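Local structure of PcaV transcriptional regulator (Streptomyces coelicolor, 4G9Y) at residues Phe132-Leu135 against Ile136-Ala140. The protein is a MarR-family winged helix-turn-helix protein that probably acts as a DNA-binding transcription factor responsive to the ligand 3,4-dihydroxybenzoate. Numbering follows the deposited sequence.
Sequences FFDL and IRRVA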
ATOM      1  N   PHE A 132      18.477   1.963  -8.013  1.00 19.42           N
ATOM      2  CA  PHE A 132      17.093   1.689  -7.589  1.00 20.41           C
ATOM      3  C   PHE A 132      16.783   2.508  -6.336  1.00 20.07           C
ATOM      4  O   PHE A 132      15.779   3.215  -6.270  1.00 14.35           O
ATOM      5  CB  PHE A 132      16.962   0.177  -7.345  1.00 15.76           C
ATOM      6  CG  PHE A 132      15.652  -0.283  -6.744  1.00 19.50           C
ATOM      7  CD1 PHE A 132      14.601  -0.686  -7.556  1.00 17.68           C
ATOM      8  CD2 PHE A 132      15.516  -0.422  -5.372  1.00 21.48           C
ATOM      9  CE1 PHE A 132      13.420  -1.183  -7.005  1.00 20.69           C
ATOM     10  CE2 PHE A 132      14.337  -0.891  -4.804  1.00 21.32           C
ATOM     11  CZ  PHE A 132      13.278  -1.288  -5.628  1.00 19.75           C
ATOM     12  N   PHE A 133      17.660   2.448  -5.346  1.00 14.81           N
ATOM     13  CA  PHE A 133      17.430   3.228  -4.119  1.00 21.63           C
ATOM     14  C   PHE A 133      17.486   4.733  -4.349  1.00 19.17           C
ATOM     15  O   PHE A 133      16.644   5.480  -3.849  1.00 17.97           O
ATOM     16  CB  PHE A 133      18.413   2.832  -3.016  1.00 21.70           C
ATOM     17  CG  PHE A 133      18.008   1.599  -2.298  1.00 24.85           C
ATOM     18  CD1 PHE A 133      17.129   1.667  -1.225  1.00 34.53           C
ATOM     19  CD2 PHE A 133      18.458   0.366  -2.715  1.00 22.90           C
ATOM     20  CE1 PHE A 133      16.714   0.515  -0.569  1.00 35.19           C
ATOM     21  CE2 PHE A 133      18.049  -0.792  -2.075  1.00 26.42           C
ATOM     22  CZ  PHE A 133      17.173  -0.721  -1.003  1.00 29.52           C
ATOM     23  N   ASP A 134      18.488   5.173  -5.096  1.00 15.97           N
ATOM     24  CA  ASP A 134      18.655   6.596  -5.372  1.00 22.74           C
ATOM     25  C   ASP A 134      17.428   7.177  -6.047  1.00 19.61           C
ATOM     26  O   ASP A 134      16.903   8.196  -5.597  1.00 14.37           O
ATOM     27  CB  ASP A 134      19.879   6.868  -6.250  1.00 18.70           C
ATOM     28  CG  ASP A 134      20.068   8.371  -6.532  1.00 33.44           C
ATOM     29  OD1 ASP A 134      20.200   9.147  -5.563  1.00 37.50           O
ATOM     30  OD2 ASP A 134      20.063   8.781  -7.716  1.00 32.33           O
ATOM     31  N   LEU A 135      16.962   6.528  -7.112  1.00 16.01           N
ATOM     32  CA  LEU A 135      15.839   7.055  -7.875  1.00 16.79           C
ATOM     33  C   LEU A 135      14.544   7.066  -7.067  1.00 22.22           C
ATOM     34  O   LEU A 135      13.793   8.036  -7.100  1.00 16.89           O
ATOM     35  CB  LEU A 135      15.622   6.261  -9.166  1.00 16.89           C
ATOM     36  CG  LEU A 135      16.801   6.231 -10.131  1.00 18.48           C
ATOM     37  CD1 LEU A 135      16.422   5.455 -11.402  1.00 17.23           C
ATOM     38  CD2 LEU A 135      17.330   7.637 -10.434  1.00 21.96           C
ATOM     39  N   ILE A 136      14.262   5.971  -6.364  1.00 11.24           N
ATOM     40  CA  ILE A 136      13.029   5.902  -5.606  1.00 11.18           C
ATOM     41  C   ILE A 136      13.051   6.926  -4.463  1.00 16.01           C
ATOM     42  O   ILE A 136      12.056   7.617  -4.204  1.00 15.49           O
ATOM     43  CB  ILE A 136      12.781   4.467  -5.094  1.00 16.62           C
ATOM     44  CG1 ILE A 136      12.522   3.543  -6.284  1.00 20.68           C
ATOM     45  CG2 ILE A 136      11.591   4.433  -4.150  1.00 13.84           C
ATOM     46  CD1 ILE A 136      12.407   2.051  -5.895  1.00 16.71           C
ATOM     47  N   ARG A 137      14.193   7.055  -3.794  1.00 16.29           N
ATOM     48  CA  ARG A 137      14.295   8.067  -2.734  1.00 17.77           C
ATOM     49  C   ARG A 137      14.079   9.473  -3.249  1.00 17.47           C
ATOM     50  O   ARG A 137      13.403  10.259  -2.602  1.00 16.29           O
ATOM     51  CB  ARG A 137      15.632   8.010  -2.015  1.00 17.83           C
ATOM     52  CG  ARG A 137      15.717   6.879  -1.052  1.00 28.62           C
ATOM     53  CD  ARG A 137      17.007   6.976  -0.259  1.00 36.61           C
ATOM     54  NE  ARG A 137      17.132   5.831   0.629  1.00 37.16           N
ATOM     55  CZ  ARG A 137      18.233   5.106   0.731  1.00 40.99           C
ATOM     56  NH1 ARG A 137      19.294   5.429   0.002  1.00 44.80           N
ATOM     57  NH2 ARG A 137      18.276   4.075   1.562  1.00 41.39           N
ATOM     58  N   ARG A 138      14.657   9.798  -4.402  1.00 15.69           N
ATOM     59  CA  ARG A 138      14.482  11.136  -4.959  1.00 18.95           C
ATOM     60  C   ARG A 138      13.016  11.406  -5.269  1.00 18.61           C
ATOM     61  O   ARG A 138      12.513  12.494  -5.010  1.00 16.33           O
ATOM     62  CB  ARG A 138      15.355  11.340  -6.203  1.00 18.51           C
ATOM     63  CG  ARG A 138      16.835  11.620  -5.861  1.00 21.79           C
ATOM     64  CD  ARG A 138      17.757  11.378  -7.063  1.00 23.03           C
ATOM     65  NE  ARG A 138      17.367  12.155  -8.240  1.00 21.32           N
ATOM     66  CZ  ARG A 138      17.855  11.951  -9.461  1.00 23.73           C
ATOM     67  NH1 ARG A 138      18.756  11.001  -9.672  1.00 21.33           N
ATOM     68  NH2 ARG A 138      17.456  12.705 -10.472  1.00 18.74           N
ATOM     69  N   VAL A 139      12.325  10.406  -5.807  1.00 14.79           N
ATOM     70  CA  VAL A 139      10.914  10.567  -6.158  1.00 12.07           C
ATOM     71  C   VAL A 139      10.056  10.700  -4.901  1.00 14.08           C
ATOM     72  O   VAL A 139       9.207  11.592  -4.805  1.00 16.29           O
ATOM     73  CB  VAL A 139      10.415   9.383  -7.044  1.00 16.22           C
ATOM     74  CG1 VAL A 139       8.889   9.407  -7.189  1.00 13.69           C
ATOM     75  CG2 VAL A 139      11.078   9.452  -8.413  1.00 15.08           C
ATOM     76  N   ALA A 140      10.271   9.827  -3.923  1.00 14.92           N
ATOM     77  CA  ALA A 140       9.460   9.900  -2.713  1.00 14.70           C
ATOM     78  C   ALA A 140       9.738  11.196  -1.937  1.00 18.58           C
ATOM     79  O   ALA A 140       8.814  11.816  -1.396  1.00 16.87           O
ATOM     80  CB  ALA A 140       9.683   8.672  -1.814  1.00 15.46           C
TER
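Arg137 N donates to Phe133 O over 2.9 Å, one of four successive i to i+4 backbone bonds that make this part of helix 126-144 regular; the others join Ile136 to Phe132, Arg138 to Asp134 and Val139 to Leu135. Because a turn takes about 3.6 residues, residues four apart share a face of the helix, and here the same spacing yields three different side-chain pairings. On the buried face, Ile136 CD1 sits over the centre of the Phe132 ring, 3.5 Å from its centroid and 14° off the normal, a CH-pi contact. The ring is brought under that methyl by a first torsion that sets Phe132 CG opposite the backbone N (chi1 173°). One residue on, the Arg137 guanidinium lies with a face toward Phe133 CD1, which is 3.9 Å from Arg137 NH2, the two planes inclined by 41°. The third pairing is a salt bridge: Arg138 NH1 meets Asp134 OD2 at 3.2 Å from the syn side, tilted out of the carboxylate plane, although the oxygen lies in the guanidinium plane. A bend at chi3 turns the arginine back to the carboxylate, while its NH2 forms a salt bridge with Glu128 and a hydrogen bond with Pro123 O, both of the second subunit. A leucine in place of Arg138 would probably cost Asp134 and that Glu128 this cationic partner and Pro123 O its hydrogen bond, removing one polar link between the subunits. Within the chain, Phe132 and Ile136 pack on Leu20 of helix 13-31, and both phenylalanines touch Leu121 of helix 100-121; across the dimer, Leu16 of the second subunit's own helix 13-31 meets Phe133, Ile136 and Arg137.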